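Local coordinates for protein hyaluronoglucosaminidase (Apis mellifera, PDB 1FCQ) that probably hydrolyses hyaluronan as a glycosidase of family 56, and is a major allergen of bee venom, at residues F216-R229 and L240-A252. Residues are numbered along the deposited sequence; the frame is centred on the assembly and turned at random.
Sequences FESEDVLLPSVYLR and LVGGRVKEALRIA
Arg244 reaches from the helix to the backbone of Ser225. Its NH2 gives a hydrogen bond to Ser225 O at 2.9 Å, with an N-H...O angle of 156°. The carbonyl oxygen lies at the edge of the guanidinium, close to its plane. The arginine chain runs extended from CG to NE (chi2 177°, chi3 -176°), which carries the group past Val226; Val226 CG1 rests 3.8 Å from Arg244 CB. The same NH2 donates to a water whose O lies 2.7 Å from Tyr227 O, though that water has more acceptors near it than protons to give. A second water, weakly bound to NH2, joins it to Ser225 OG. Leu240 CD2 lies over one face of the Arg244 guanidinium, toward its rim, and Leu240 CD1 touches Arg229 NH1. Leu228 CD2 presses on Val241 CG2 at 3.5 Å, tighter than usual for two methyls.

The contact is a β/α unit of the TIM barrel of this family: strand 221-222 and the chain around it pack against helix 234-253. Midway along, Pro224 CG sits 3.7 Å from Ala248 CB. Leu222 sends CD1 between Ala248, Ile251 and Ala252, and meets Ile251 CG2 at 3.8 Å. With CG2 anti to the backbone N, Ile251 turns this methyl toward both Leu222 and Phe216. Ile251 CG2 also lies over one face of the Phe216 ring, 3.4 Å from Phe216 CG.

Farther out, Asn191 OD1 accepts a hydrogen bond from Arg244 NE, which probably limits how the guanidinium can turn. Tyr184 OH bonds Ser225 OG, which also sits over the centre of the Tyr227 ring. Helix 280-292 adds Thr286 against both Leu228 and Val241.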
loop_
_atom_site.group_PDB
_atom_site.type_symbol
_atom_site.label_atom_id
_atom_site.label_comp_id
_atom_site.label_asym_id
_atom_site.label_seq_id
_atom_site.Cartn_x
_atom_site.Cartn_y
_atom_site.Cartn_z
ATOM N N PHE A 216 0.044 -11.120 8.175
ATOM C CA PHE A 216 -0.472 -10.169 9.168
ATOM C C PHE A 216 0.100 -10.324 10.549
ATOM O O PHE A 216 0.232 -9.301 11.238
ATOM C CB PHE A 216 -2.001 -10.221 9.116
ATOM C CG PHE A 216 -2.510 -9.834 7.741
ATOM C CD1 PHE A 216 -3.297 -10.680 7.001
ATOM C CD2 PHE A 216 -2.187 -8.582 7.223
ATOM C CE1 PHE A 216 -3.762 -10.326 5.747
ATOM C CE2 PHE A 216 -2.634 -8.220 5.965
ATOM C CZ PHE A 216 -3.430 -9.079 5.240
ATOM N N GLU A 217 0.513 -11.521 10.977
ATOM C CA GLU A 217 1.126 -11.609 12.311
ATOM C C GLU A 217 2.543 -11.045 12.283
ATOM O O GLU A 217 3.056 -10.583 13.303
ATOM C CB GLU A 217 1.076 -13.049 12.829
ATOM C CG GLU A 217 -0.353 -13.574 12.865
ATOM C CD GLU A 217 -0.751 -14.283 14.140
ATOM O OE1 GLU A 217 -1.537 -15.256 14.069
ATOM O OE2 GLU A 217 -0.296 -13.858 15.224
ATOM N N SER A 218 3.180 -11.015 11.111
ATOM C CA SER A 218 4.527 -10.495 10.968
ATOM C C SER A 218 4.510 -8.973 10.797
ATOM O O SER A 218 5.422 -8.324 11.297
ATOM C CB SER A 218 5.296 -11.103 9.801
ATOM O OG SER A 218 5.223 -12.508 9.748
ATOM N N GLU A 219 3.490 -8.435 10.134
ATOM C CA GLU A 219 3.432 -6.980 9.991
ATOM C C GLU A 219 3.208 -6.295 11.338
ATOM O O GLU A 219 2.525 -6.859 12.191
ATOM C CB GLU A 219 2.274 -6.547 9.083
ATOM C CG GLU A 219 2.376 -7.086 7.678
ATOM C CD GLU A 219 1.571 -6.212 6.718
ATOM O OE1 GLU A 219 0.430 -5.848 7.082
ATOM O OE2 GLU A 219 2.154 -5.977 5.655
ATOM N N ASP A 220 3.712 -5.082 11.482
ATOM C CA ASP A 220 3.478 -4.291 12.690
ATOM C C ASP A 220 2.306 -3.331 12.498
ATOM O O ASP A 220 1.737 -2.827 13.463
ATOM C CB ASP A 220 4.707 -3.410 12.977
ATOM C CG ASP A 220 5.968 -4.224 13.104
ATOM O OD1 ASP A 220 5.961 -5.096 14.036
ATOM O OD2 ASP A 220 6.946 -4.040 12.368
ATOM N N VAL A 221 2.029 -3.016 11.234
ATOM C CA VAL A 221 0.989 -2.038 10.894
ATOM C C VAL A 221 0.306 -2.468 9.609
ATOM O O VAL A 221 0.926 -2.970 8.660
ATOM C CB VAL A 221 1.600 -0.633 10.751
ATOM C CG1 VAL A 221 2.722 -0.588 9.731
ATOM C CG2 VAL A 221 0.540 0.411 10.407
ATOM N N LEU A 222 -1.017 -2.329 9.580
ATOM C CA LEU A 222 -1.829 -2.663 8.415
ATOM C C LEU A 222 -2.134 -1.357 7.689
ATOM O O LEU A 222 -2.513 -0.383 8.330
ATOM C CB LEU A 222 -3.147 -3.309 8.815
ATOM C CG LEU A 222 -3.129 -4.622 9.592
ATOM C CD1 LEU A 222 -4.409 -5.439 9.417
ATOM C CD2 LEU A 222 -1.943 -5.503 9.255
ATOM N N LEU A 223 -1.999 -1.366 6.364
ATOM C CA LEU A 223 -2.090 -0.171 5.537
ATOM C C LEU A 223 -3.039 -0.261 4.369
ATOM O O LEU A 223 -2.674 -0.105 3.200
ATOM C CB LEU A 223 -0.637 0.067 5.012
ATOM C CG LEU A 223 0.480 0.142 6.051
ATOM C CD1 LEU A 223 1.852 -0.092 5.435
ATOM C CD2 LEU A 223 0.454 1.504 6.746
ATOM N N PRO A 224 -4.326 -0.479 4.635
ATOM C CA PRO A 224 -5.326 -0.597 3.574
ATOM C C PRO A 224 -5.348 0.691 2.780
ATOM O O PRO A 224 -5.214 1.750 3.407
ATOM C CB PRO A 224 -6.630 -0.890 4.323
ATOM C CG PRO A 224 -6.405 -0.209 5.637
ATOM C CD PRO A 224 -4.970 -0.562 5.969
ATOM N N SER A 225 -5.432 0.583 1.459
ATOM C CA SER A 225 -5.507 1.825 0.658
ATOM C C SER A 225 -6.971 2.197 0.468
ATOM O O SER A 225 -7.754 1.389 -0.034
ATOM C CB SER A 225 -4.830 1.585 -0.677
ATOM O OG SER A 225 -4.960 2.729 -1.524
ATOM N N VAL A 226 -7.363 3.417 0.842
ATOM C CA VAL A 226 -8.756 3.846 0.815
ATOM C C VAL A 226 -8.973 5.034 -0.116
ATOM O O VAL A 226 -9.726 5.948 0.172
ATOM C CB VAL A 226 -9.292 4.119 2.234
ATOM C CG1 VAL A 226 -9.197 2.844 3.095
ATOM C CG2 VAL A 226 -8.615 5.254 2.970
ATOM N N TYR A 227 -8.318 4.960 -1.273
ATOM C CA TYR A 227 -8.459 6.044 -2.261
ATOM C C TYR A 227 -9.875 6.079 -2.822
ATOM O O TYR A 227 -10.457 5.053 -3.183
ATOM C CB TYR A 227 -7.413 5.894 -3.356
ATOM C CG TYR A 227 -5.967 5.877 -2.923
ATOM C CD1 TYR A 227 -5.584 6.175 -1.623
ATOM C CD2 TYR A 227 -4.970 5.544 -3.844
ATOM C CE1 TYR A 227 -4.258 6.137 -1.254
ATOM C CE2 TYR A 227 -3.632 5.539 -3.478
ATOM C CZ TYR A 227 -3.290 5.815 -2.168
ATOM O OH TYR A 227 -1.971 5.795 -1.777
ATOM N N LEU A 228 -10.457 7.289 -2.842
ATOM C CA LEU A 228 -11.819 7.429 -3.322
ATOM C C LEU A 228 -11.940 7.437 -4.838
ATOM O O LEU A 228 -10.996 7.716 -5.570
ATOM C CB LEU A 228 -12.458 8.727 -2.803
ATOM C CG LEU A 228 -12.294 8.988 -1.304
ATOM C CD1 LEU A 228 -13.098 10.214 -0.901
ATOM C CD2 LEU A 228 -12.716 7.750 -0.516
ATOM N N ARG A 229 -13.135 7.034 -5.281
ATOM C CA ARG A 229 -13.456 7.072 -6.703
ATOM C C ARG A 229 -14.530 8.137 -6.919
ATOM O O ARG A 229 -15.428 8.300 -6.096
ATOM C CB ARG A 229 -13.860 5.717 -7.260
ATOM C CG ARG A 229 -12.671 4.756 -7.343
ATOM C CD ARG A 229 -12.943 3.672 -8.378
ATOM N NE ARG A 229 -14.189 2.978 -8.065
ATOM C CZ ARG A 229 -14.291 2.032 -7.136
ATOM N NH1 ARG A 229 -13.216 1.674 -6.454
ATOM N NH2 ARG A 229 -15.462 1.449 -6.921
ATOM N N LEU A 240 -16.811 2.714 0.862
ATOM C CA LEU A 240 -15.552 2.206 0.334
ATOM C C LEU A 240 -14.522 2.260 1.461
ATOM O O LEU A 240 -13.829 1.273 1.727
ATOM C CB LEU A 240 -15.061 3.047 -0.842
ATOM C CG LEU A 240 -13.742 2.713 -1.531
ATOM C CD1 LEU A 240 -13.726 3.323 -2.930
ATOM C CD2 LEU A 240 -12.512 3.239 -0.792
ATOM N N VAL A 241 -14.383 3.442 2.073
ATOM C CA VAL A 241 -13.431 3.617 3.158
ATOM C C VAL A 241 -13.773 2.708 4.328
ATOM O O VAL A 241 -12.923 2.008 4.868
ATOM C CB VAL A 241 -13.392 5.088 3.616
ATOM C CG1 VAL A 241 -12.511 5.300 4.835
ATOM C CG2 VAL A 241 -12.897 5.960 2.465
ATOM N N GLY A 242 -15.040 2.761 4.756
ATOM C CA GLY A 242 -15.484 1.985 5.905
ATOM C C GLY A 242 -15.226 0.495 5.806
ATOM O O GLY A 242 -14.675 -0.106 6.741
ATOM N N GLY A 243 -15.600 -0.120 4.703
ATOM C CA GLY A 243 -15.413 -1.534 4.455
ATOM C C GLY A 243 -13.942 -1.935 4.572
ATOM O O GLY A 243 -13.587 -2.940 5.213
ATOM N N ARG A 244 -13.079 -1.122 3.965
ATOM C CA ARG A 244 -11.641 -1.375 4.000
ATOM C C ARG A 244 -11.025 -1.186 5.365
ATOM O O ARG A 244 -10.170 -2.002 5.742
ATOM C CB ARG A 244 -10.950 -0.494 2.955
ATOM C CG ARG A 244 -11.428 -0.898 1.563
ATOM C CD ARG A 244 -10.807 0.035 0.528
ATOM N NE ARG A 244 -11.383 -0.330 -0.772
ATOM C CZ ARG A 244 -10.896 0.026 -1.941
ATOM N NH1 ARG A 244 -11.533 -0.376 -3.041
ATOM N NH2 ARG A 244 -9.799 0.770 -2.037
ATOM N N VAL A 245 -11.459 -0.171 6.119
ATOM C CA VAL A 245 -10.927 0.041 7.455
ATOM C C VAL A 245 -11.438 -1.036 8.408
ATOM O O VAL A 245 -10.672 -1.546 9.225
ATOM C CB VAL A 245 -11.251 1.447 7.988
ATOM C CG1 VAL A 245 -10.858 1.599 9.449
ATOM C CG2 VAL A 245 -10.542 2.484 7.117
ATOM N N LYS A 246 -12.699 -1.443 8.242
ATOM C CA LYS A 246 -13.203 -2.549 9.064
ATOM C C LYS A 246 -12.418 -3.830 8.790
ATOM O O LYS A 246 -12.145 -4.583 9.739
ATOM C CB LYS A 246 -14.686 -2.830 8.803
ATOM C CG LYS A 246 -15.637 -1.764 9.323
ATOM C CD LYS A 246 -17.062 -2.090 8.864
ATOM C CE LYS A 246 -18.059 -1.043 9.309
ATOM N NZ LYS A 246 -19.421 -1.312 8.750
ATOM N N GLU A 247 -12.082 -4.119 7.532
ATOM C CA GLU A 247 -11.342 -5.350 7.230
ATOM C C GLU A 247 -10.002 -5.336 7.938
ATOM O O GLU A 247 -9.582 -6.304 8.584
ATOM C CB GLU A 247 -11.163 -5.513 5.725
ATOM C CG GLU A 247 -10.513 -6.814 5.287
ATOM C CD GLU A 247 -11.381 -8.031 5.513
ATOM O OE1 GLU A 247 -12.575 -7.880 5.844
ATOM O OE2 GLU A 247 -10.842 -9.146 5.372
ATOM N N ALA A 248 -9.284 -4.211 7.860
ATOM C CA ALA A 248 -8.000 -4.112 8.539
ATOM C C ALA A 248 -8.142 -4.225 10.055
ATOM O O ALA A 248 -7.307 -4.897 10.663
ATOM C CB ALA A 248 -7.297 -2.805 8.166
ATOM N N LEU A 249 -9.164 -3.610 10.662
ATOM C CA LEU A 249 -9.308 -3.746 12.123
ATOM C C LEU A 249 -9.630 -5.179 12.523
ATOM O O LEU A 249 -9.115 -5.630 13.559
ATOM C CB LEU A 249 -10.411 -2.793 12.590
ATOM C CG LEU A 249 -10.058 -1.306 12.524
ATOM C CD1 LEU A 249 -11.312 -0.458 12.666
ATOM C CD2 LEU A 249 -9.047 -0.933 13.596
ATOM N N ARG A 250 -10.413 -5.908 11.731
ATOM C CA ARG A 250 -10.724 -7.288 12.091
ATOM C C ARG A 250 -9.439 -8.113 12.146
ATOM O O ARG A 250 -9.208 -8.881 13.064
ATOM C CB ARG A 250 -11.698 -7.987 11.132
ATOM C CG ARG A 250 -11.990 -9.433 11.541
ATOM C CD ARG A 250 -12.962 -10.170 10.645
ATOM N NE ARG A 250 -12.375 -10.915 9.516
ATOM C CZ ARG A 250 -12.059 -10.301 8.386
ATOM N NH1 ARG A 250 -12.298 -8.997 8.318
ATOM N NH2 ARG A 250 -11.521 -10.938 7.351
ATOM N N ILE A 251 -8.586 -7.924 11.144
ATOM C CA ILE A 251 -7.339 -8.653 11.021
ATOM C C ILE A 251 -6.366 -8.182 12.090
ATOM O O ILE A 251 -5.685 -8.989 12.730
ATOM C CB ILE A 251 -6.738 -8.486 9.607
ATOM C CG1 ILE A 251 -7.676 -9.058 8.551
ATOM C CG2 ILE A 251 -5.357 -9.111 9.527
ATOM C CD1 ILE A 251 -8.039 -10.519 8.638
ATOM N N ALA A 252 -6.386 -6.889 12.398
ATOM C CA ALA A 252 -5.486 -6.346 13.407
ATOM C C ALA A 252 -5.844 -6.872 14.789
ATOM O O ALA A 252 -4.939 -7.064 15.607
ATOM C CB ALA A 252 -5.431 -4.831 13.416
HETATM O O HOH W 1 -7.053 2.109 -3.320
HETATM O O HOH W 2 -9.472 2.757 -4.298
#